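Local coordinates for xylanase and alpha-amylase inhibitor protein (PDB 3MU7) that inhibits xylanase and alpha-amylase, as a TIM-barrel protein of the glycoside hydrolase family 18 fold, at residues D211-F217 / K247-L253; I177-F181 / A200-W204. All coordinates share one frame. Residues are numbered along the deposited sequence.

Contact 1: D211-F217 / K247-L253; sequences DKVFLGF and KFGGIML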
ATOM      1  N   ASP A 211       8.723   1.292  11.847  1.00 10.06           N
ATOM      2  CA  ASP A 211       9.770   0.278  11.884  1.00 10.74           C
ATOM      3  C   ASP A 211      10.336  -0.043  10.501  1.00 10.11           C
ATOM      4  O   ASP A 211      11.481  -0.476  10.393  1.00 10.38           O
ATOM      5  CB  ASP A 211       9.265  -1.011  12.536  1.00 12.20           C
ATOM      6  CG  ASP A 211       9.019  -0.870  14.032  1.00 14.02           C
ATOM      7  OD1 ASP A 211       9.581   0.044  14.669  1.00 17.37           O
ATOM      8  OD2 ASP A 211       8.251  -1.702  14.566  1.00 19.07           O
ATOM      9  N   LYS A 212       9.543   0.139   9.450  1.00  9.39           N
ATOM     10  CA  LYS A 212       9.941  -0.265   8.101  1.00  9.40           C
ATOM     11  C   LYS A 212       9.538   0.784   7.064  1.00  8.63           C
ATOM     12  O   LYS A 212       8.391   1.098   6.931  1.00  8.77           O
ATOM     13  CB  LYS A 212       9.277  -1.590   7.746  1.00 10.24           C
ATOM     14  CG  LYS A 212       9.759  -2.819   8.591  1.00 12.85           C
ATOM     15  CD  LYS A 212      11.278  -3.057   8.499  1.00 17.19           C
ATOM     16  CE  LYS A 212      11.850  -3.865   9.709  1.00 20.12           C
ATOM     17  NZ  LYS A 212      12.901  -4.792   9.357  1.00 23.04           N
ATOM     18  N   VAL A 213      10.529   1.261   6.339  1.00  7.77           N
ATOM     19  CA  VAL A 213      10.302   2.153   5.214  1.00  7.91           C
ATOM     20  C   VAL A 213      10.686   1.406   3.940  1.00  7.52           C
ATOM     21  O   VAL A 213      11.815   0.912   3.796  1.00  7.46           O
ATOM     22  CB  VAL A 213      11.101   3.479   5.338  1.00  7.52           C
ATOM     23  CG1 VAL A 213      10.758   4.420   4.184  1.00  9.14           C
ATOM     24  CG2 VAL A 213      10.842   4.169   6.678  1.00  9.42           C
ATOM     25  N   PHE A 214       9.727   1.309   3.030  1.00  7.28           N
ATOM     26  CA  PHE A 214       9.930   0.701   1.726  1.00  7.12           C
ATOM     27  C   PHE A 214      10.036   1.804   0.674  1.00  7.05           C
ATOM     28  O   PHE A 214       9.353   2.833   0.775  1.00  7.23           O
ATOM     29  CB  PHE A 214       8.728  -0.174   1.355  1.00  7.03           C
ATOM     30  CG  PHE A 214       8.598  -1.458   2.146  1.00  7.04           C
ATOM     31  CD1 PHE A 214       8.231  -1.447   3.491  1.00  7.78           C
ATOM     32  CD2 PHE A 214       8.766  -2.685   1.511  1.00  8.12           C
ATOM     33  CE1 PHE A 214       8.077  -2.640   4.191  1.00  7.94           C
ATOM     34  CE2 PHE A 214       8.607  -3.881   2.207  1.00  8.94           C
ATOM     35  CZ  PHE A 214       8.266  -3.860   3.546  1.00  8.93           C
ATOM     36  N   LEU A 215      10.859   1.581  -0.350  1.00  6.84           N
ATOM     37  CA  LEU A 215      10.933   2.512  -1.475  1.00  6.83           C
ATOM     38  C   LEU A 215       9.969   2.084  -2.565  1.00  6.25           C
ATOM     39  O   LEU A 215      10.086   0.982  -3.097  1.00  6.80           O
ATOM     40  CB  LEU A 215      12.349   2.608  -2.044  1.00  7.40           C
ATOM     41  CG  LEU A 215      13.442   3.113  -1.105  1.00  8.08           C
ATOM     42  CD1 LEU A 215      14.223   1.947  -0.515  1.00  9.18           C
ATOM     43  CD2 LEU A 215      14.367   4.047  -1.860  1.00  9.76           C
ATOM     44  N   GLY A 216       9.011   2.947  -2.872  1.00  6.44           N
ATOM     45  CA  GLY A 216       8.036   2.697  -3.931  1.00  6.36           C
ATOM     46  C   GLY A 216       8.523   3.181  -5.277  1.00  6.43           C
ATOM     47  O   GLY A 216       8.908   4.349  -5.427  1.00  6.93           O
ATOM     48  N   PHE A 217       8.479   2.281  -6.255  1.00  6.71           N
ATOM     49  CA  PHE A 217       8.905   2.571  -7.622  1.00  6.88           C
ATOM     50  C   PHE A 217       7.858   2.126  -8.638  1.00  6.98           C
ATOM     51  O   PHE A 217       7.135   1.161  -8.394  1.00  7.35           O
ATOM     52  CB  PHE A 217      10.203   1.837  -7.952  1.00  7.16           C
ATOM     53  CG  PHE A 217      11.399   2.368  -7.235  1.00  7.59           C
ATOM     54  CD1 PHE A 217      11.974   1.653  -6.202  1.00  8.14           C
ATOM     55  CD2 PHE A 217      11.963   3.587  -7.597  1.00  8.12           C
ATOM     56  CE1 PHE A 217      13.099   2.151  -5.525  1.00  9.02           C
ATOM     57  CE2 PHE A 217      13.085   4.091  -6.926  1.00  9.46           C
ATOM     58  CZ  PHE A 217      13.648   3.367  -5.893  1.00  9.20           C
ATOM     59  N   LYS A 247      15.843   0.740   9.187  1.00 14.75           N
ATOM     60  CA  LYS A 247      14.436   0.806   8.805  1.00 13.39           C
ATOM     61  C   LYS A 247      14.151   0.280   7.402  1.00 12.16           C
ATOM     62  O   LYS A 247      13.001   0.266   6.988  1.00 11.76           O
ATOM     63  CB  LYS A 247      13.923   2.245   8.894  1.00 13.91           C
ATOM     64  CG  LYS A 247      13.740   2.784  10.292  1.00 15.33           C
ATOM     65  CD  LYS A 247      13.066   4.139  10.207  1.00 17.01           C
ATOM     66  CE  LYS A 247      13.186   4.907  11.496  1.00 18.28           C
ATOM     67  NZ  LYS A 247      13.035   6.350  11.206  1.00 18.34           N
ATOM     68  N   PHE A 248      15.172  -0.129   6.654  1.00 10.96           N
ATOM     69  CA  PHE A 248      14.949  -0.561   5.274  1.00 10.40           C
ATOM     70  C   PHE A 248      14.025  -1.773   5.229  1.00 10.34           C
ATOM     71  O   PHE A 248      14.353  -2.832   5.751  1.00 11.41           O
ATOM     72  CB  PHE A 248      16.275  -0.896   4.594  1.00 10.65           C
ATOM     73  CG  PHE A 248      16.120  -1.456   3.208  1.00 10.76           C
ATOM     74  CD1 PHE A 248      15.622  -0.671   2.180  1.00 12.12           C
ATOM     75  CD2 PHE A 248      16.481  -2.770   2.931  1.00 13.52           C
ATOM     76  CE1 PHE A 248      15.486  -1.180   0.894  1.00 12.27           C
ATOM     77  CE2 PHE A 248      16.344  -3.292   1.648  1.00 13.81           C
ATOM     78  CZ  PHE A 248      15.847  -2.494   0.626  1.00 12.65           C
ATOM     79  N   GLY A 249      12.858  -1.608   4.609  1.00  9.68           N
ATOM     80  CA  GLY A 249      11.881  -2.690   4.543  1.00  9.96           C
ATOM     81  C   GLY A 249      11.950  -3.497   3.262  1.00  9.36           C
ATOM     82  O   GLY A 249      11.617  -4.683   3.246  1.00 10.25           O
ATOM     83  N   GLY A 250      12.390  -2.858   2.184  1.00  8.70           N
ATOM     84  CA  GLY A 250      12.347  -3.449   0.852  1.00  8.77           C
ATOM     85  C   GLY A 250      11.816  -2.427  -0.134  1.00  7.90           C
ATOM     86  O   GLY A 250      11.988  -1.214   0.060  1.00  7.69           O
ATOM     87  N   ILE A 251      11.185  -2.908  -1.203  1.00  7.96           N
ATOM     88  CA  ILE A 251      10.570  -2.014  -2.180  1.00  7.72           C
ATOM     89  C   ILE A 251       9.081  -2.287  -2.331  1.00  7.20           C
ATOM     90  O   ILE A 251       8.593  -3.370  -2.015  1.00  7.50           O
ATOM     91  CB  ILE A 251      11.259  -2.051  -3.571  1.00  8.49           C
ATOM     92  CG1 ILE A 251      11.110  -3.427  -4.226  1.00  9.47           C
ATOM     93  CG2 ILE A 251      12.722  -1.597  -3.470  1.00  9.45           C
ATOM     94  CD1 ILE A 251      11.561  -3.483  -5.681  1.00 11.74           C
ATOM     95  N   MET A 252       8.377  -1.265  -2.797  1.00  6.81           N
ATOM     96  CA  MET A 252       6.990  -1.389  -3.210  1.00  6.30           C
ATOM     97  C   MET A 252       6.942  -1.106  -4.708  1.00  6.18           C
ATOM     98  O   MET A 252       7.699  -0.265  -5.205  1.00  6.70           O
ATOM     99  CB  MET A 252       6.111  -0.428  -2.408  1.00  6.24           C
ATOM    100  CG  MET A 252       4.644  -0.362  -2.844  1.00  6.84           C
ATOM    101  SD  MET A 252       4.312   0.776  -4.214  1.00  7.18           S
ATOM    102  CE  MET A 252       4.244   2.338  -3.342  1.00  8.18           C
ATOM    103  N   LEU A 253       6.072  -1.817  -5.426  1.00  6.33           N
ATOM    104  CA  LEU A 253       5.923  -1.618  -6.860  1.00  6.61           C
ATOM    105  C   LEU A 253       4.518  -1.197  -7.242  1.00  6.58           C
ATOM    106  O   LEU A 253       3.518  -1.827  -6.848  1.00  6.71           O
ATOM    107  CB  LEU A 253       6.323  -2.880  -7.637  1.00  7.55           C
ATOM    108  CG  LEU A 253       7.808  -3.229  -7.595  1.00  7.96           C
ATOM    109  CD1 LEU A 253       8.042  -4.585  -8.238  1.00  9.47           C
ATOM    110  CD2 LEU A 253       8.656  -2.165  -8.276  1.00  9.93           C
TER
HETATM  111  O   HOH W   1      15.047  -3.356   8.721  1.00 55.33           O
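The ring of Phe214 fills a hollow that two glycines open in the neighbouring strand. Gly249 CA lies 3.9 Å from the Phe214 ring centroid, almost on the ring normal, a CH-pi contact, and Phe214 CE2 reaches 3.3 Å from Gly249 O. A beta-carbon on Gly249 would collide with this ring, and Gly250, at phi 134° and psi -152°, has a backbone shape unfavourable to other residues. The strands run parallel, 26° apart, but between the pairs Val213-Phe248 and Leu215-Ile251 the first has Phe214, the second Gly249 and Gly250: a beta bulge accommodating the ring. Backbone hydrogen bonds run through and beyond it: Val213 N to Lys247 O (2.7 Å), Gly249 N to Val213 O (2.8 Å), Leu215 N to Gly250 O (3.0 Å), Met252 N to Leu215 O (2.8 Å) and Phe217 N to Met252 O (2.9 Å). These are neighbouring strands of the TIM barrel, joined through helix 231-242 as a beta-alpha-beta unit. Phe214 and Met252 share one face with Trp178, and Met252 CE settles 3.9 Å from Gly216 CA, where a beta-carbon would clash. On the other face, toward the helices, bumps interlock: Leu215 CD1 abuts the edge of the Phe248 ring (CE1, 3.7 Å), Ile251 CG2 sits 4.5 Å from Leu215 CB and 4.3 Å from Phe217 CE1, and Val238 presses on Leu215, Phe239 on Ile251. At the exposed start, a water joins Lys212 NZ (2.7 Å) to Phe248 O (3.1 Å), while Lys247 NZ turns away to Ala208 O and Ser205 O.

Contact 2: I177-F181 / A200-W204; sequences IWVQF and AWKEW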
ATOM      1  N   ILE A 177       5.673   1.867   5.995  1.00  7.07           N
ATOM      2  CA  ILE A 177       5.259   2.826   4.989  1.00  7.98           C
ATOM      3  C   ILE A 177       6.008   2.531   3.704  1.00  7.41           C
ATOM      4  O   ILE A 177       7.147   2.062   3.735  1.00  8.93           O
ATOM      5  CB  ILE A 177       5.469   4.284   5.440  1.00  8.49           C
ATOM      6  CG1 ILE A 177       6.943   4.671   5.415  1.00 10.39           C
ATOM      7  CG2 ILE A 177       4.789   4.545   6.791  1.00  8.94           C
ATOM      8  CD1 ILE A 177       7.179   6.119   5.708  1.00 11.75           C
ATOM      9  N   TRP A 178       5.348   2.749   2.576  1.00  6.36           N
ATOM     10  CA  TRP A 178       6.007   2.704   1.267  1.00  6.64           C
ATOM     11  C   TRP A 178       5.878   4.089   0.678  1.00  6.73           C
ATOM     12  O   TRP A 178       4.770   4.577   0.410  1.00  7.70           O
ATOM     13  CB  TRP A 178       5.423   1.643   0.319  1.00  7.01           C
ATOM     14  CG  TRP A 178       4.170   1.005   0.817  1.00  6.77           C
ATOM     15  CD1 TRP A 178       2.902   1.506   0.728  1.00  7.14           C
ATOM     16  CD2 TRP A 178       4.064  -0.249   1.503  1.00  6.80           C
ATOM     17  NE1 TRP A 178       2.013   0.639   1.327  1.00  7.32           N
ATOM     18  CE2 TRP A 178       2.701  -0.444   1.807  1.00  7.02           C
ATOM     19  CE3 TRP A 178       4.990  -1.228   1.892  1.00  8.07           C
ATOM     20  CZ2 TRP A 178       2.238  -1.584   2.478  1.00  7.79           C
ATOM     21  CZ3 TRP A 178       4.530  -2.353   2.569  1.00  8.40           C
ATOM     22  CH2 TRP A 178       3.168  -2.522   2.852  1.00  8.52           C
ATOM     23  N   VAL A 179       7.021   4.737   0.510  1.00  6.57           N
ATOM     24  CA  VAL A 179       7.059   6.092  -0.010  1.00  6.97           C
ATOM     25  C   VAL A 179       7.011   6.042  -1.534  1.00  6.48           C
ATOM     26  O   VAL A 179       7.765   5.283  -2.156  1.00  7.54           O
ATOM     27  CB  VAL A 179       8.338   6.815   0.467  1.00  6.87           C
ATOM     28  CG1 VAL A 179       8.385   8.232  -0.056  1.00  8.04           C
ATOM     29  CG2 VAL A 179       8.430   6.806   1.996  1.00  7.54           C
ATOM     30  N   GLN A 180       6.145   6.855  -2.132  1.00  6.83           N
ATOM     31  CA  GLN A 180       6.026   6.898  -3.583  1.00  7.03           C
ATOM     32  C   GLN A 180       7.133   7.747  -4.184  1.00  6.90           C
ATOM     33  O   GLN A 180       7.004   8.971  -4.279  1.00  7.23           O
ATOM     34  CB  GLN A 180       4.672   7.456  -3.996  1.00  6.78           C
ATOM     35  CG  GLN A 180       3.476   6.693  -3.474  1.00  8.00           C
ATOM     36  CD  GLN A 180       2.195   7.364  -3.895  1.00  8.60           C
ATOM     37  OE1 GLN A 180       1.934   7.526  -5.091  1.00  8.78           O
ATOM     38  NE2 GLN A 180       1.390   7.775  -2.930  1.00  9.59           N
ATOM     39  N   PHE A 181       8.228   7.103  -4.574  1.00  7.37           N
ATOM     40  CA  PHE A 181       9.309   7.815  -5.255  1.00  7.99           C
ATOM     41  C   PHE A 181       9.024   7.885  -6.753  1.00  8.03           C
ATOM     42  O   PHE A 181       9.794   7.402  -7.582  1.00  9.25           O
ATOM     43  CB  PHE A 181      10.663   7.176  -4.938  1.00  8.13           C
ATOM     44  CG  PHE A 181      11.063   7.295  -3.491  1.00  8.08           C
ATOM     45  CD1 PHE A 181      11.436   8.521  -2.957  1.00  8.24           C
ATOM     46  CD2 PHE A 181      11.071   6.180  -2.666  1.00  8.03           C
ATOM     47  CE1 PHE A 181      11.808   8.630  -1.620  1.00  8.66           C
ATOM     48  CE2 PHE A 181      11.452   6.285  -1.336  1.00  7.59           C
ATOM     49  CZ  PHE A 181      11.821   7.510  -0.813  1.00  8.60           C
ATOM     50  N   ALA A 200      15.989  12.287  -0.520  1.00 11.39           N
ATOM     51  CA  ALA A 200      14.652  12.030   0.020  1.00 10.86           C
ATOM     52  C   ALA A 200      14.614  10.727   0.830  1.00 10.41           C
ATOM     53  O   ALA A 200      14.067  10.694   1.935  1.00 10.06           O
ATOM     54  CB  ALA A 200      13.621  12.012  -1.098  1.00 11.10           C
ATOM     55  N   TRP A 201      15.214   9.664   0.302  1.00 10.24           N
ATOM     56  CA  TRP A 201      15.309   8.417   1.058  1.00 10.63           C
ATOM     57  C   TRP A 201      15.991   8.623   2.407  1.00 10.83           C
ATOM     58  O   TRP A 201      15.523   8.111   3.420  1.00 10.28           O
ATOM     59  CB  TRP A 201      16.062   7.330   0.286  1.00 10.86           C
ATOM     60  CG  TRP A 201      16.528   6.231   1.214  1.00 11.33           C
ATOM     61  CD1 TRP A 201      17.800   6.029   1.677  1.00 12.09           C
ATOM     62  CD2 TRP A 201      15.714   5.236   1.841  1.00 11.27           C
ATOM     63  NE1 TRP A 201      17.829   4.960   2.536  1.00 13.09           N
ATOM     64  CE2 TRP A 201      16.562   4.450   2.654  1.00 11.43           C
ATOM     65  CE3 TRP A 201      14.349   4.926   1.788  1.00 11.51           C
ATOM     66  CZ2 TRP A 201      16.090   3.368   3.404  1.00 11.55           C
ATOM     67  CZ3 TRP A 201      13.879   3.852   2.537  1.00 11.47           C
ATOM     68  CH2 TRP A 201      14.749   3.086   3.330  1.00 11.86           C
ATOM     69  N   LYS A 202      17.090   9.365   2.438  1.00 11.15           N
ATOM     70  CA  LYS A 202      17.822   9.586   3.679  1.00 11.93           C
ATOM     71  C   LYS A 202      16.938  10.244   4.710  1.00 11.28           C
ATOM     72  O   LYS A 202      16.923   9.868   5.845  1.00 11.29           O
ATOM     73  CB  LYS A 202      19.120  10.415   3.446  1.00 12.54           C
ATOM     74  CG  LYS A 202      20.271   9.629   2.838  1.00 15.50           C
ATOM     75  CD  LYS A 202      21.517  10.492   2.515  1.00 19.72           C
ATOM     76  CE  LYS A 202      22.132  10.036   1.194  1.00 21.81           C
ATOM     77  NZ  LYS A 202      23.482   9.791   1.362  1.00 23.66           N
ATOM     78  N   GLU A 203      16.185  11.234   4.253  1.00 10.64           N
ATOM     79  CA  GLU A 203      15.283  11.910   5.168  1.00 10.43           C
ATOM     80  C   GLU A 203      14.169  10.996   5.694  1.00  9.40           C
ATOM     81  O   GLU A 203      13.909  10.964   6.897  1.00  9.21           O
ATOM     82  CB  GLU A 203      14.690  13.184   4.571  1.00 10.94           C
ATOM     83  CG  GLU A 203      13.874  13.912   5.618  1.00 12.70           C
ATOM     84  CD  GLU A 203      13.531  15.342   5.287  1.00 14.45           C
ATOM     85  OE1 GLU A 203      13.466  15.718   4.100  1.00 15.00           O
ATOM     86  OE2 GLU A 203      13.303  16.089   6.253  1.00 15.75           O
ATOM     87  N   TRP A 204      13.512  10.268   4.791  1.00  8.97           N
ATOM     88  CA  TRP A 204      12.448   9.342   5.190  1.00  9.02           C
ATOM     89  C   TRP A 204      12.961   8.279   6.153  1.00  9.55           C
ATOM     90  O   TRP A 204      12.342   8.015   7.184  1.00  9.34           O
ATOM     91  CB  TRP A 204      11.791   8.699   3.969  1.00  8.68           C
ATOM     92  CG  TRP A 204      10.807   9.604   3.305  1.00  8.07           C
ATOM     93  CD1 TRP A 204      11.021  10.406   2.220  1.00  8.33           C
ATOM     94  CD2 TRP A 204       9.452   9.811   3.697  1.00  7.68           C
ATOM     95  NE1 TRP A 204       9.879  11.102   1.911  1.00  8.53           N
ATOM     96  CE2 TRP A 204       8.898  10.755   2.804  1.00  7.90           C
ATOM     97  CE3 TRP A 204       8.651   9.294   4.723  1.00  8.45           C
ATOM     98  CZ2 TRP A 204       7.575  11.186   2.904  1.00  9.09           C
ATOM     99  CZ3 TRP A 204       7.346   9.722   4.823  1.00  8.55           C
ATOM    100  CH2 TRP A 204       6.817  10.663   3.918  1.00  9.04           C
TER
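Alternation along strand 177-180 decides which side chains meet the helix. Ile177, Val179 and, just past the strand, Phe181 point toward residues 200-204, whereas Trp178 and Gln180 lie on the other face, Trp178 hydrogen-bonded to Asp122, Gln180 to Ala155 and Glu126. From the helix, Trp204 takes chi1 m with chi2 near 97°, which presents a face of its indole to the strand. Val179, chi1 t, sets CG2 over that face, 3.9 Å from the centroid of the six-membered ring, a CH-pi contact. Ile177, in the pt rotamer, extends CD1 to 3.6 Å from Trp204 CE3. Phe181, chi1 m, directs its edge at the five-membered ring in an offset edge-to-face pair, planes at 89° and centroids 5.9 Å apart; the same ring meets Ala200 CB edge-on, 3.9 Å from Phe181 CE1. Trp201, chi1 t, swings its indole aside to Val213 and Leu215; Phe181 CZ meets Trp201 CB at 4.4 Å, near the edge of the indole. This is the strand-to-helix layer of a TIM-barrel beta-alpha-beta unit. No hydrogen bond links the two segments; Trp204 NE1 is satisfied by Cys158 O, and strand and helix meet through apolar, CH-pi and edge-to-face packing.

In the fold
Both contacts are buried on the same flank of the barrel, with centres 8 Å apart, and follow each other along the chain. Strand 213-218 links them: it pairs with 248-254 in contact 1 and, on its other edge, with 176-180, where Gly216 N lies 2.7 Å from Val179 O. Contact 1 is strand to strand within the barrel wall, so main-chain hydrogen bonds dominate; its N-terminal ends, up to Lys212 and Gly249, reach solvent. Contact 2 is wall to helix, one layer further out, almost entirely side chain, without hydrogen bonds. The layers interlock where Leu215 CG packs 3.5 Å from Trp201 CE3; on the opposite face, Met252 CB meets Trp178 CB at 3.5 Å.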